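Local coordinates for regulatory protein RecX (Lactobacillus reuteri, PDB 3D5L) that probably modulates the activity of the recombinase RecA in DNA repair, at residues A[160-165]-A[192-197]. Sequence-based numbering, arbitrary orientation.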
ATOM      1  N   GLU A 160      -1.829 -27.439 -10.728  1.00 26.19           N
ATOM      2  CA  GLU A 160      -1.864 -27.949  -9.374  1.00 27.58           C
ATOM      3  C   GLU A 160      -3.069 -27.369  -8.624  1.00 27.51           C
ATOM      4  O   GLU A 160      -3.838 -28.111  -7.998  1.00 28.58           O
ATOM      5  CB  GLU A 160      -0.560 -27.587  -8.668  1.00 29.87           C
ATOM      6  CG  GLU A 160      -0.259 -28.427  -7.454  1.00 35.88           C
ATOM      7  CD  GLU A 160      -1.354 -28.343  -6.427  1.00 39.48           C
ATOM      8  OE1 GLU A 160      -1.702 -27.204  -6.046  1.00 43.18           O
ATOM      9  OE2 GLU A 160      -1.870 -29.405  -6.007  1.00 42.51           O
ATOM     10  N   LEU A 161      -3.230 -26.048  -8.698  1.00 23.93           N
ATOM     11  CA  LEU A 161      -4.332 -25.351  -8.035  1.00 23.13           C
ATOM     12  C   LEU A 161      -5.673 -25.613  -8.723  1.00 22.11           C
ATOM     13  O   LEU A 161      -6.722 -25.584  -8.078  1.00 19.11           O
ATOM     14  CB  LEU A 161      -4.079 -23.838  -8.009  1.00 21.21           C
ATOM     15  CG  LEU A 161      -2.848 -23.327  -7.255  1.00 22.02           C
ATOM     16  CD1 LEU A 161      -2.838 -21.819  -7.296  1.00 21.63           C
ATOM     17  CD2 LEU A 161      -2.867 -23.810  -5.813  1.00 20.21           C
ATOM     18  N   ALA A 162      -5.628 -25.851 -10.030  1.00 21.96           N
ATOM     19  CA  ALA A 162      -6.829 -26.113 -10.812  1.00 22.86           C
ATOM     20  C   ALA A 162      -7.372 -27.531 -10.589  1.00 24.27           C
ATOM     21  O   ALA A 162      -8.590 -27.727 -10.534  1.00 22.99           O
ATOM     22  CB  ALA A 162      -6.550 -25.880 -12.287  1.00 22.40           C
ATOM     23  N   LYS A 163      -6.482 -28.517 -10.470  1.00 25.22           N
ATOM     24  CA  LYS A 163      -6.922 -29.893 -10.221  1.00 26.14           C
ATOM     25  C   LYS A 163      -7.663 -29.901  -8.885  1.00 25.68           C
ATOM     26  O   LYS A 163      -8.750 -30.471  -8.764  1.00 25.58           O
ATOM     27  CB  LYS A 163      -5.728 -30.854 -10.138  1.00 27.33           C
ATOM     28  CG  LYS A 163      -5.003 -31.093 -11.448  1.00 32.83           C
ATOM     29  CD  LYS A 163      -3.680 -31.846 -11.231  1.00 36.42           C
ATOM     30  CE  LYS A 163      -2.895 -31.981 -12.543  1.00 38.73           C
ATOM     31  NZ  LYS A 163      -1.547 -32.609 -12.376  1.00 39.25           N
ATOM     32  N   LYS A 164      -7.060 -29.253  -7.892  1.00 22.62           N
ATOM     33  CA  LYS A 164      -7.627 -29.160  -6.556  1.00 23.40           C
ATOM     34  C   LYS A 164      -9.013 -28.520  -6.613  1.00 22.28           C
ATOM     35  O   LYS A 164      -9.980 -29.051  -6.062  1.00 23.69           O
ATOM     36  CB  LYS A 164      -6.693 -28.341  -5.657  1.00 25.27           C
ATOM     37  CG  LYS A 164      -7.249 -28.002  -4.295  1.00 28.45           C
ATOM     38  CD  LYS A 164      -7.419 -29.230  -3.417  1.00 34.05           C
ATOM     39  CE  LYS A 164      -8.119 -28.864  -2.102  1.00 36.08           C
ATOM     40  NZ  LYS A 164      -7.435 -27.744  -1.382  1.00 37.45           N
ATOM     41  N   LEU A 165      -9.107 -27.382  -7.286  1.00 20.50           N
ATOM     42  CA  LEU A 165     -10.379 -26.678  -7.429  1.00 20.45           C
ATOM     43  C   LEU A 165     -11.388 -27.550  -8.188  1.00 21.23           C
ATOM     44  O   LEU A 165     -12.537 -27.683  -7.774  1.00 20.35           O
ATOM     45  CB  LEU A 165     -10.165 -25.360  -8.184  1.00 17.73           C
ATOM     46  CG  LEU A 165     -11.363 -24.515  -8.621  1.00 16.40           C
ATOM     47  CD1 LEU A 165     -12.070 -23.941  -7.411  1.00 13.49           C
ATOM     48  CD2 LEU A 165     -10.879 -23.392  -9.541  1.00 18.00           C
ATOM     49  N   LYS A 192     -12.529 -18.355 -12.323  1.00 25.62           N
ATOM     50  CA  LYS A 192     -11.533 -18.300 -11.256  1.00 25.57           C
ATOM     51  C   LYS A 192     -10.218 -17.761 -11.826  1.00 24.89           C
ATOM     52  O   LYS A 192      -9.242 -17.592 -11.098  1.00 24.29           O
ATOM     53  CB  LYS A 192     -11.304 -19.681 -10.649  1.00 26.19           C
ATOM     54  CG  LYS A 192     -11.559 -19.750  -9.146  1.00 28.74           C
ATOM     55  CD  LYS A 192     -13.048 -19.656  -8.830  1.00 29.62           C
ATOM     56  CE  LYS A 192     -13.315 -19.549  -7.330  1.00 30.04           C
ATOM     57  NZ  LYS A 192     -12.833 -18.272  -6.722  1.00 28.46           N
ATOM     58  N   GLY A 193     -10.200 -17.508 -13.133  1.00 21.88           N
ATOM     59  CA  GLY A 193      -9.013 -16.963 -13.766  1.00 22.04           C
ATOM     60  C   GLY A 193      -8.145 -17.934 -14.540  1.00 22.72           C
ATOM     61  O   GLY A 193      -7.054 -17.564 -15.000  1.00 23.42           O
ATOM     62  N   PHE A 194      -8.612 -19.169 -14.692  1.00 21.10           N
ATOM     63  CA  PHE A 194      -7.851 -20.181 -15.419  1.00 22.42           C
ATOM     64  C   PHE A 194      -8.283 -20.232 -16.883  1.00 24.52           C
ATOM     65  O   PHE A 194      -9.474 -20.283 -17.184  1.00 26.61           O
ATOM     66  CB  PHE A 194      -8.046 -21.554 -14.766  1.00 20.70           C
ATOM     67  CG  PHE A 194      -7.483 -21.659 -13.364  1.00 18.20           C
ATOM     68  CD1 PHE A 194      -6.119 -21.847 -13.155  1.00 15.59           C
ATOM     69  CD2 PHE A 194      -8.324 -21.603 -12.258  1.00 16.53           C
ATOM     70  CE1 PHE A 194      -5.606 -21.985 -11.869  1.00 15.72           C
ATOM     71  CE2 PHE A 194      -7.819 -21.738 -10.969  1.00 16.96           C
ATOM     72  CZ  PHE A 194      -6.456 -21.931 -10.770  1.00 15.26           C
ATOM     73  N   SER A 195      -7.312 -20.218 -17.789  1.00 26.85           N
ATOM     74  CA  SER A 195      -7.584 -20.251 -19.223  1.00 28.97           C
ATOM     75  C   SER A 195      -8.194 -21.579 -19.678  1.00 31.07           C
ATOM     76  O   SER A 195      -8.114 -22.591 -18.977  1.00 30.38           O
ATOM     77  CB  SER A 195      -6.297 -19.981 -20.007  1.00 27.09           C
ATOM     78  OG  SER A 195      -5.329 -20.985 -19.751  1.00 29.59           O
ATOM     79  N   SER A 196      -8.797 -21.561 -20.863  1.00 33.77           N
ATOM     80  CA  SER A 196      -9.449 -22.739 -21.433  1.00 36.85           C
ATOM     81  C   SER A 196      -8.528 -23.942 -21.545  1.00 36.63           C
ATOM     82  O   SER A 196      -8.926 -25.068 -21.258  1.00 37.25           O
ATOM     83  CB  SER A 196     -10.002 -22.413 -22.824  1.00 38.31           C
ATOM     84  OG  SER A 196     -10.868 -21.287 -22.779  1.00 43.49           O
ATOM     85  N   SER A 197      -7.296 -23.695 -21.966  1.00 37.01           N
ATOM     86  CA  SER A 197      -6.317 -24.759 -22.144  1.00 38.05           C
ATOM     87  C   SER A 197      -5.883 -25.468 -20.866  1.00 38.30           C
ATOM     88  O   SER A 197      -5.132 -26.444 -20.928  1.00 38.76           O
ATOM     89  CB  SER A 197      -5.087 -24.207 -22.866  1.00 35.97           C
ATOM     90  OG  SER A 197      -4.649 -23.007 -22.256  1.00 39.66           O
TER
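F194 and L165 meet through different first torsions: CG of F194 stands anti to its carbonyl carbon (chi1 -65°), whereas CG of L165 stands anti to its backbone N (chi1 172°). The phenyl ring extends from the turn between helices 178-191 and 196-202 to the flank of helix 155-172, inside the third three-helix domain of RecX, which belongs to the helix-turn-helix clan. A162 supplies a CH-pi contact: its CB sits over one ring face, 4.1 Å from the F194 centroid and 13° off the ring normal, displaced toward the rim atoms CD1 and CE1. L161 and L165, one helical turn apart, approach the ring obliquely. CB of L161 lies 4.1 Å from CZ of F194. CD2 of L165 lies 3.8 Å from CE2 of F194. L189 of helix 178-191 touches A162, L165 and F194, joining that helix to the same apolar cluster. An alanine in place of F194 would probably open a gap between the turn and helix 155-172, leaving the methyl of A162 without its aromatic face. The turn itself begins with a Schellman motif: G193 takes positive phi, where a CB would collide with the carbonyl O of K192, and the chain then swings into F194. Further along, OG of S195 and OG of S197 share a hydrogen bond of 3.3 Å. At the other end, the aliphatic base of K192 packs on the same L165 methyl that meets the ring, with CG of K192 3.7 Å from CD2 of L165.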